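Uncharacterized conserved (Bdellovibrio bacteriovorus, PDB 7O21) probably acts as an LD-carboxypeptidase of the YkuD family that edits cell-wall peptidoglycan, an activity linked to the curved shape of this predatory bacterium. Local coordinates at residues 30-43 / 55-67. Residues are numbered along the deposited sequence; the frame is centred on the assembly and turned at random.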
ATOM      1  N   LEU A  30       8.994   8.614 -21.713  1.00 16.42           N
ATOM      2  CA  LEU A  30       9.987   8.397 -20.667  1.00 17.15           C
ATOM      3  C   LEU A  30      11.066   9.445 -20.877  1.00 16.07           C
ATOM      4  O   LEU A  30      11.939   9.291 -21.737  1.00 18.77           O
ATOM      5  CB  LEU A  30      10.557   6.986 -20.741  1.00 15.58           C
ATOM      6  CG  LEU A  30      11.724   6.709 -19.794  1.00 17.40           C
ATOM      7  CD1 LEU A  30      11.332   6.925 -18.330  1.00 16.32           C
ATOM      8  CD2 LEU A  30      12.240   5.280 -19.990  1.00 18.32           C
ATOM      9  N   LEU A  31      10.992  10.529 -20.102  1.00 15.38           N
ATOM     10  CA  LEU A  31      11.862  11.671 -20.352  1.00 17.89           C
ATOM     11  C   LEU A  31      13.165  11.654 -19.563  1.00 19.10           C
ATOM     12  O   LEU A  31      14.171  12.169 -20.054  1.00 19.07           O
ATOM     13  CB  LEU A  31      11.105  12.985 -20.120  1.00 17.99           C
ATOM     14  CG  LEU A  31      10.009  13.221 -21.167  1.00 18.61           C
ATOM     15  CD1 LEU A  31       9.177  14.433 -20.795  1.00 27.68           C
ATOM     16  CD2 LEU A  31      10.611  13.386 -22.557  1.00 20.76           C
ATOM     17  N   GLN A  32      13.183  11.096 -18.353  1.00 15.75           N
ATOM     18  CA  GLN A  32      14.399  11.107 -17.546  1.00 16.63           C
ATOM     19  C   GLN A  32      14.267  10.040 -16.470  1.00 16.19           C
ATOM     20  O   GLN A  32      13.163   9.762 -15.997  1.00 15.63           O
ATOM     21  CB  GLN A  32      14.586  12.479 -16.876  1.00 15.77           C
ATOM     22  CG  GLN A  32      15.996  12.744 -16.350  1.00 15.51           C
ATOM     23  CD  GLN A  32      16.223  14.215 -16.075  1.00 20.86           C
ATOM     24  OE1 GLN A  32      16.914  14.901 -16.831  1.00 24.66           O
ATOM     25  NE2 GLN A  32      15.614  14.715 -15.014  1.00 17.61           N
ATOM     26  N   ILE A  33      15.403   9.437 -16.098  1.00 13.97           N
ATOM     27  CA  ILE A  33      15.483   8.482 -14.996  1.00 14.75           C
ATOM     28  C   ILE A  33      16.235   9.151 -13.852  1.00 15.05           C
ATOM     29  O   ILE A  33      17.178   9.921 -14.082  1.00 16.89           O
ATOM     30  CB  ILE A  33      16.156   7.173 -15.470  1.00 15.28           C
ATOM     31  CG1 ILE A  33      15.261   6.505 -16.516  1.00 14.86           C
ATOM     32  CG2 ILE A  33      16.410   6.212 -14.310  1.00 16.39           C
ATOM     33  CD1 ILE A  33      15.902   5.330 -17.235  1.00 16.67           C
ATOM     34  N   SER A  34      15.787   8.920 -12.623  1.00 15.50           N
ATOM     35  CA  SER A  34      16.385   9.640 -11.504  1.00 16.06           C
ATOM     36  C   SER A  34      17.827   9.187 -11.284  1.00 18.06           C
ATOM     37  O   SER A  34      18.176   8.021 -11.493  1.00 16.99           O
ATOM     38  CB  SER A  34      15.576   9.433 -10.229  1.00 19.03           C
ATOM     39  OG  SER A  34      16.316   9.881  -9.108  1.00 19.76           O
ATOM     40  N   GLU A  35      18.672  10.136 -10.866  1.00 16.87           N
ATOM     41  CA  GLU A  35      20.052   9.807 -10.508  1.00 16.26           C
ATOM     42  C   GLU A  35      20.162   9.138  -9.140  1.00 18.27           C
ATOM     43  O   GLU A  35      21.242   8.632  -8.794  1.00 18.77           O
ATOM     44  CB  GLU A  35      20.923  11.063 -10.498  1.00 18.21           C
ATOM     45  CG  GLU A  35      20.606  11.991  -9.327  1.00 19.08           C
ATOM     46  CD  GLU A  35      21.435  13.268  -9.353  1.00 22.71           C
ATOM     47  OE1 GLU A  35      22.623  13.198  -9.730  1.00 28.41           O
ATOM     48  OE2 GLU A  35      20.904  14.347  -9.014  1.00 21.08           O
ATOM     49  N   THR A  36      19.093   9.128  -8.347  1.00 15.88           N
ATOM     50  CA  THR A  36      19.172   8.668  -6.963  1.00 16.00           C
ATOM     51  C   THR A  36      19.301   7.140  -6.913  1.00 16.90           C
ATOM     52  O   THR A  36      18.410   6.414  -7.363  1.00 17.09           O
ATOM     53  CB  THR A  36      17.943   9.161  -6.194  1.00 16.37           C
ATOM     54  OG1 THR A  36      17.994  10.591  -6.089  1.00 19.34           O
ATOM     55  CG2 THR A  36      17.886   8.563  -4.800  1.00 17.52           C
ATOM     56  N   GLU A  37      20.407   6.646  -6.354  1.00 16.67           N
ATOM     57  CA  GLU A  37      20.680   5.212  -6.399  1.00 16.30           C
ATOM     58  C   GLU A  37      19.765   4.392  -5.490  1.00 15.62           C
ATOM     59  O   GLU A  37      19.663   3.173  -5.675  1.00 18.89           O
ATOM     60  CB  GLU A  37      22.183   4.954  -6.186  1.00 19.63           C
ATOM     61  CG  GLU A  37      22.969   5.653  -7.279  1.00 21.66           C
ATOM     62  CD  GLU A  37      24.476   5.464  -7.234  1.00 30.76           C
ATOM     63  OE1 GLU A  37      24.990   4.699  -6.394  1.00 23.39           O
ATOM     64  OE2 GLU A  37      25.153   6.109  -8.062  1.00 35.91           O
ATOM     65  N   ALA A  38      19.089   5.024  -4.529  1.00 17.63           N
ATOM     66  CA  ALA A  38      18.078   4.325  -3.749  1.00 17.43           C
ATOM     67  C   ALA A  38      16.870   3.954  -4.595  1.00 17.86           C
ATOM     68  O   ALA A  38      16.103   3.067  -4.201  1.00 19.37           O
ATOM     69  CB  ALA A  38      17.638   5.195  -2.571  1.00 19.03           C
ATOM     70  N   PHE A  39      16.700   4.594  -5.752  1.00 16.99           N
ATOM     71  CA  PHE A  39      15.622   4.234  -6.669  1.00 16.73           C
ATOM     72  C   PHE A  39      16.206   3.258  -7.681  1.00 17.54           C
ATOM     73  O   PHE A  39      17.202   2.594  -7.381  1.00 18.15           O
ATOM     74  CB  PHE A  39      15.066   5.473  -7.385  1.00 18.05           C
ATOM     75  CG  PHE A  39      14.631   6.592  -6.449  1.00 17.51           C
ATOM     76  CD1 PHE A  39      14.161   6.328  -5.170  1.00 17.14           C
ATOM     77  CD2 PHE A  39      14.701   7.909  -6.870  1.00 17.34           C
ATOM     78  CE1 PHE A  39      13.770   7.385  -4.324  1.00 19.78           C
ATOM     79  CE2 PHE A  39      14.311   8.961  -6.045  1.00 17.42           C
ATOM     80  CZ  PHE A  39      13.849   8.698  -4.781  1.00 19.67           C
ATOM     81  N   SER A  40      15.626   3.156  -8.875  1.00 15.36           N
ATOM     82  CA  SER A  40      16.023   2.140  -9.843  1.00 18.29           C
ATOM     83  C   SER A  40      16.668   2.812 -11.042  1.00 15.96           C
ATOM     84  O   SER A  40      16.097   3.749 -11.611  1.00 17.49           O
ATOM     85  CB  SER A  40      14.805   1.331 -10.294  1.00 17.50           C
ATOM     86  OG  SER A  40      15.130   0.488 -11.401  1.00 17.24           O
ATOM     87  N   ARG A  41      17.850   2.344 -11.429  1.00 15.57           N
ATOM     88  CA  ARG A  41      18.442   2.895 -12.642  1.00 16.61           C
ATOM     89  C   ARG A  41      17.817   2.343 -13.907  1.00 15.07           C
ATOM     90  O   ARG A  41      18.132   2.841 -14.994  1.00 15.03           O
ATOM     91  CB  ARG A  41      19.962   2.717 -12.664  1.00 22.35           C
ATOM     92  CG  ARG A  41      20.459   1.296 -12.684  1.00 24.78           C
ATOM     93  CD  ARG A  41      21.960   1.287 -12.321  1.00 31.21           C
ATOM     94  NE  ARG A  41      22.598   0.010 -12.619  1.00 29.11           N
ATOM     95  CZ  ARG A  41      22.926  -0.900 -11.709  1.00 31.36           C
ATOM     96  NH1 ARG A  41      22.695  -0.683 -10.419  1.00 34.42           N
ATOM     97  NH2 ARG A  41      23.502  -2.032 -12.089  1.00 29.28           N
ATOM     98  N   TYR A  42      16.939   1.345 -13.790  1.00 16.51           N
ATOM     99  CA  TYR A  42      16.260   0.739 -14.925  1.00 14.88           C
ATOM    100  C   TYR A  42      14.773   1.078 -14.922  1.00 15.69           C
ATOM    101  O   TYR A  42      14.149   1.193 -13.861  1.00 17.44           O
ATOM    102  CB  TYR A  42      16.409  -0.790 -14.904  1.00 16.08           C
ATOM    103  CG  TYR A  42      17.841  -1.242 -14.943  1.00 17.43           C
ATOM    104  CD1 TYR A  42      18.617  -1.062 -16.084  1.00 17.08           C
ATOM    105  CD2 TYR A  42      18.437  -1.786 -13.817  1.00 16.73           C
ATOM    106  CE1 TYR A  42      19.958  -1.472 -16.105  1.00 17.67           C
ATOM    107  CE2 TYR A  42      19.760  -2.186 -13.834  1.00 20.31           C
ATOM    108  CZ  TYR A  42      20.508  -2.023 -14.973  1.00 18.40           C
ATOM    109  OH  TYR A  42      21.829  -2.431 -14.976  1.00 22.19           O
ATOM    110  N   VAL A  43      14.200   1.166 -16.126  1.00 15.60           N
ATOM    111  CA  VAL A  43      12.765   1.349 -16.325  1.00 14.66           C
ATOM    112  C   VAL A  43      12.317   0.319 -17.349  1.00 17.40           C
ATOM    113  O   VAL A  43      12.971   0.161 -18.384  1.00 16.04           O
ATOM    114  CB  VAL A  43      12.460   2.762 -16.852  1.00 15.72           C
ATOM    115  CG1 VAL A  43      11.027   2.846 -17.367  1.00 16.19           C
ATOM    116  CG2 VAL A  43      12.714   3.808 -15.756  1.00 16.25           C
ATOM    117  N   VAL A  55      13.861  -2.600 -21.807  1.00 16.06           N
ATOM    118  CA  VAL A  55      14.515  -2.121 -20.598  1.00 15.26           C
ATOM    119  C   VAL A  55      15.348  -0.903 -20.959  1.00 17.96           C
ATOM    120  O   VAL A  55      16.164  -0.956 -21.882  1.00 17.98           O
ATOM    121  CB  VAL A  55      15.388  -3.207 -19.949  1.00 19.03           C
ATOM    122  CG1 VAL A  55      15.973  -2.688 -18.644  1.00 21.76           C
ATOM    123  CG2 VAL A  55      14.573  -4.459 -19.704  1.00 17.76           C
ATOM    124  N   PHE A  56      15.130   0.201 -20.255  1.00 16.32           N
ATOM    125  CA  PHE A  56      15.941   1.395 -20.408  1.00 16.17           C
ATOM    126  C   PHE A  56      16.763   1.615 -19.150  1.00 18.10           C
ATOM    127  O   PHE A  56      16.346   1.262 -18.041  1.00 17.68           O
ATOM    128  CB  PHE A  56      15.055   2.626 -20.663  1.00 16.51           C
ATOM    129  CG  PHE A  56      14.500   2.674 -22.053  1.00 16.36           C
ATOM    130  CD1 PHE A  56      13.372   1.935 -22.383  1.00 18.29           C
ATOM    131  CD2 PHE A  56      15.127   3.420 -23.040  1.00 19.06           C
ATOM    132  CE1 PHE A  56      12.861   1.962 -23.666  1.00 20.83           C
ATOM    133  CE2 PHE A  56      14.621   3.438 -24.343  1.00 20.22           C
ATOM    134  CZ  PHE A  56      13.487   2.713 -24.642  1.00 20.44           C
ATOM    135  N   GLU A  57      17.954   2.180 -19.331  1.00 18.11           N
ATOM    136  CA  GLU A  57      18.857   2.495 -18.236  1.00 17.05           C
ATOM    137  C   GLU A  57      19.219   3.972 -18.275  1.00 15.77           C
ATOM    138  O   GLU A  57      19.329   4.583 -19.346  1.00 17.31           O
ATOM    139  CB  GLU A  57      20.145   1.623 -18.262  1.00 18.73           C
ATOM    140  CG  GLU A  57      21.006   1.799 -17.008  1.00 22.22           C
ATOM    141  CD  GLU A  57      22.265   0.942 -16.984  1.00 22.29           C
ATOM    142  OE1 GLU A  57      22.569   0.299 -18.010  1.00 26.59           O
ATOM    143  OE2 GLU A  57      22.930   0.923 -15.925  1.00 28.33           O
ATOM    144  N   ARG A  58      19.426   4.532 -17.089  1.00 16.04           N
ATOM    145  CA  ARG A  58      19.889   5.906 -16.975  1.00 18.39           C
ATOM    146  C   ARG A  58      21.299   6.041 -17.535  1.00 17.69           C
ATOM    147  O   ARG A  58      22.174   5.209 -17.279  1.00 18.59           O
ATOM    148  CB  ARG A  58      19.906   6.314 -15.509  1.00 17.73           C
ATOM    149  CG  ARG A  58      20.220   7.788 -15.303  1.00 18.18           C
ATOM    150  CD  ARG A  58      20.525   8.103 -13.847  1.00 15.74           C
ATOM    151  NE  ARG A  58      21.669   7.328 -13.350  1.00 16.73           N
ATOM    152  CZ  ARG A  58      21.623   6.446 -12.352  1.00 19.07           C
ATOM    153  NH1 ARG A  58      20.502   6.214 -11.689  1.00 18.09           N
ATOM    154  NH2 ARG A  58      22.722   5.777 -12.006  1.00 19.12           N
ATOM    155  N   ASN A  59      21.517   7.092 -18.301  1.00 16.57           N
ATOM    156  CA  ASN A  59      22.848   7.466 -18.787  1.00 19.46           C
ATOM    157  C   ASN A  59      22.960   8.967 -18.535  1.00 18.80           C
ATOM    158  O   ASN A  59      22.721   9.779 -19.428  1.00 18.59           O
ATOM    159  CB  ASN A  59      22.991   7.101 -20.264  1.00 20.30           C
ATOM    160  CG  ASN A  59      24.280   7.594 -20.869  1.00 30.73           C
ATOM    161  OD1 ASN A  59      25.275   7.780 -20.181  1.00 30.61           O
ATOM    162  ND2 ASN A  59      24.265   7.810 -22.179  1.00 36.09           N
ATOM    163  N   GLY A  60      23.303   9.327 -17.299  1.00 18.96           N
ATOM    164  CA  GLY A  60      23.284  10.728 -16.924  1.00 18.18           C
ATOM    165  C   GLY A  60      21.876  11.283 -17.037  1.00 19.73           C
ATOM    166  O   GLY A  60      20.920  10.741 -16.465  1.00 19.43           O
ATOM    167  N   GLU A  61      21.740  12.375 -17.791  1.00 19.00           N
ATOM    168  CA  GLU A  61      20.441  12.961 -18.092  1.00 18.65           C
ATOM    169  C   GLU A  61      19.737  12.262 -19.241  1.00 21.92           C
ATOM    170  O   GLU A  61      18.565  12.559 -19.508  1.00 22.12           O
ATOM    171  CB  GLU A  61      20.593  14.438 -18.468  1.00 21.90           C
ATOM    172  CG  GLU A  61      21.225  15.297 -17.391  1.00 27.74           C
ATOM    173  CD  GLU A  61      21.167  16.777 -17.738  1.00 36.29           C
ATOM    174  OE1 GLU A  61      20.518  17.542 -16.996  1.00 41.03           O
ATOM    175  OE2 GLU A  61      21.756  17.163 -18.767  1.00 39.41           O
ATOM    176  N   GLN A  62      20.424  11.363 -19.932  1.00 18.30           N
ATOM    177  CA  GLN A  62      19.857  10.635 -21.052  1.00 19.69           C
ATOM    178  C   GLN A  62      19.350   9.268 -20.600  1.00 18.29           C
ATOM    179  O   GLN A  62      19.526   8.849 -19.450  1.00 17.74           O
ATOM    180  CB  GLN A  62      20.890  10.466 -22.175  1.00 23.26           C
ATOM    181  CG  GLN A  62      21.073  11.690 -23.064  1.00 27.11           C
ATOM    182  CD  GLN A  62      21.704  12.852 -22.333  1.00 38.57           C
ATOM    183  OE1 GLN A  62      22.775  12.716 -21.743  1.00 38.57           O
ATOM    184  NE2 GLN A  62      21.042  14.010 -22.363  1.00 34.19           N
ATOM    185  N   ILE A  63      18.672   8.592 -21.518  1.00 19.53           N
ATOM    186  CA  ILE A  63      18.217   7.227 -21.313  1.00 20.13           C
ATOM    187  C   ILE A  63      18.748   6.390 -22.470  1.00 19.65           C
ATOM    188  O   ILE A  63      18.960   6.895 -23.577  1.00 22.16           O
ATOM    189  CB  ILE A  63      16.676   7.124 -21.224  1.00 16.67           C
ATOM    190  CG1 ILE A  63      16.030   7.486 -22.566  1.00 18.85           C
ATOM    191  CG2 ILE A  63      16.151   7.984 -20.077  1.00 16.61           C
ATOM    192  CD1 ILE A  63      14.527   7.298 -22.597  1.00 18.24           C
ATOM    193  N   GLN A  64      18.944   5.099 -22.218  1.00 21.85           N
ATOM    194  CA  GLN A  64      19.497   4.207 -23.230  1.00 23.82           C
ATOM    195  C   GLN A  64      18.753   2.882 -23.164  1.00 22.73           C
ATOM    196  O   GLN A  64      18.624   2.305 -22.085  1.00 19.90           O
ATOM    197  CB  GLN A  64      20.985   3.977 -22.954  1.00 26.35           C
ATOM    198  CG  GLN A  64      21.712   3.178 -24.020  1.00 41.35           C
ATOM    199  CD  GLN A  64      23.204   3.128 -23.781  1.00 58.03           C
ATOM    200  OE1 GLN A  64      23.721   3.768 -22.864  1.00 62.17           O
ATOM    201  NE2 GLN A  64      23.913   2.371 -24.613  1.00 60.13           N
ATOM    202  N   LYS A  65      18.276   2.400 -24.307  1.00 21.35           N
ATOM    203  CA  LYS A  65      17.636   1.092 -24.349  1.00 20.98           C
ATOM    204  C   LYS A  65      18.720   0.028 -24.320  1.00 23.07           C
ATOM    205  O   LYS A  65      19.669   0.073 -25.110  1.00 30.02           O
ATOM    206  CB  LYS A  65      16.785   0.943 -25.612  1.00 26.19           C
ATOM    207  CG  LYS A  65      15.971  -0.348 -25.655  1.00 24.99           C
ATOM    208  CD  LYS A  65      15.217  -0.507 -26.976  1.00 26.09           C
ATOM    209  CE  LYS A  65      13.892   0.253 -26.963  1.00 31.09           C
ATOM    210  NZ  LYS A  65      13.067   0.037 -28.194  1.00 33.94           N
ATOM    211  N   ILE A  66      18.593  -0.924 -23.401  1.00 19.42           N
ATOM    212  CA  ILE A  66      19.601  -1.957 -23.252  1.00 22.05           C
ATOM    213  C   ILE A  66      19.141  -3.315 -23.765  1.00 23.49           C
ATOM    214  O   ILE A  66      19.983  -4.106 -24.201  1.00 21.96           O
ATOM    215  CB  ILE A  66      20.166  -2.069 -21.827  1.00 26.88           C
ATOM    216  CG1 ILE A  66      19.049  -2.404 -20.857  1.00 22.15           C
ATOM    217  CG2 ILE A  66      20.885  -0.777 -21.427  1.00 36.51           C
ATOM    218  CD1 ILE A  66      19.526  -2.594 -19.428  1.00 32.32           C
ATOM    219  N   THR A  67      17.845  -3.611 -23.733  1.00 20.59           N
ATOM    220  CA  THR A  67      17.350  -4.876 -24.264  1.00 19.44           C
ATOM    221  C   THR A  67      15.860  -4.753 -24.568  1.00 19.33           C
ATOM    222  O   THR A  67      15.211  -3.765 -24.212  1.00 17.00           O
ATOM    223  CB  THR A  67      17.639  -6.028 -23.296  1.00 25.42           C
ATOM    224  OG1 THR A  67      17.478  -7.282 -23.981  1.00 31.10           O
ATOM    225  CG2 THR A  67      16.699  -5.971 -22.105  1.00 23.84           C
TER
HETATM  226  O   HOH W   1      16.552  11.502 -21.156  1.00 27.54           O
HETATM  227  O   HOH W   2      18.026   9.914 -17.328  1.00 17.00           O
HETATM  228  O   HOH W   3      19.450   4.576  -9.665  1.00 20.88           O
HETATM  229  O   HOH W   4      23.165  -2.319 -17.071  1.00 29.42           O
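Arg58 reaches into the loop formed by 33-41, its chain bent at chi3 (59°), which brings NH1 to Ser34 O at 3.0 Å. That bond lies in the carbonyl plane on a lone pair, with the acceptor tilted 17° from the guanidinium plane; Glu35 O sits over one guanidinium face. NH1 also donates to water 3, which in turn donates to Thr36 O, so this nitrogen reaches one loop carbonyl directly and a second through water. The Arg58 backbone N binds Arg41 O (3.0 Å), continuing the antiparallel ladder of Val43 N to Phe56 O and Phe56 N to Val43 O, each 2.9 Å. The Glu57 and Tyr42 side chains run side by side, carboxylate and ring planes 41° apart; Glu57 OE2 is salt-bridged to Arg41 NE through a weak hydrogen bond (3.4 Å), while OE1 accepts one from water 4, which also lies next to Tyr42 OH. Water 1 joins Leu31 O to Glu61 O, and water 2 accepts from Ile33 N. The apolar part has Ile33 CD1 against Ile63 CG2 (3.9 Å). Strands 42-47, 52-59 and 62-73 form a meander in the catalytic-domain sheet, with Leu30 and Val43 packed on strand 172-176. Strand 30-32 instead pairs with strand 246-257 of the NTF2-like domain, and Leu31 and Ile63 touch helix 184-206, placing the contact at the domain junction.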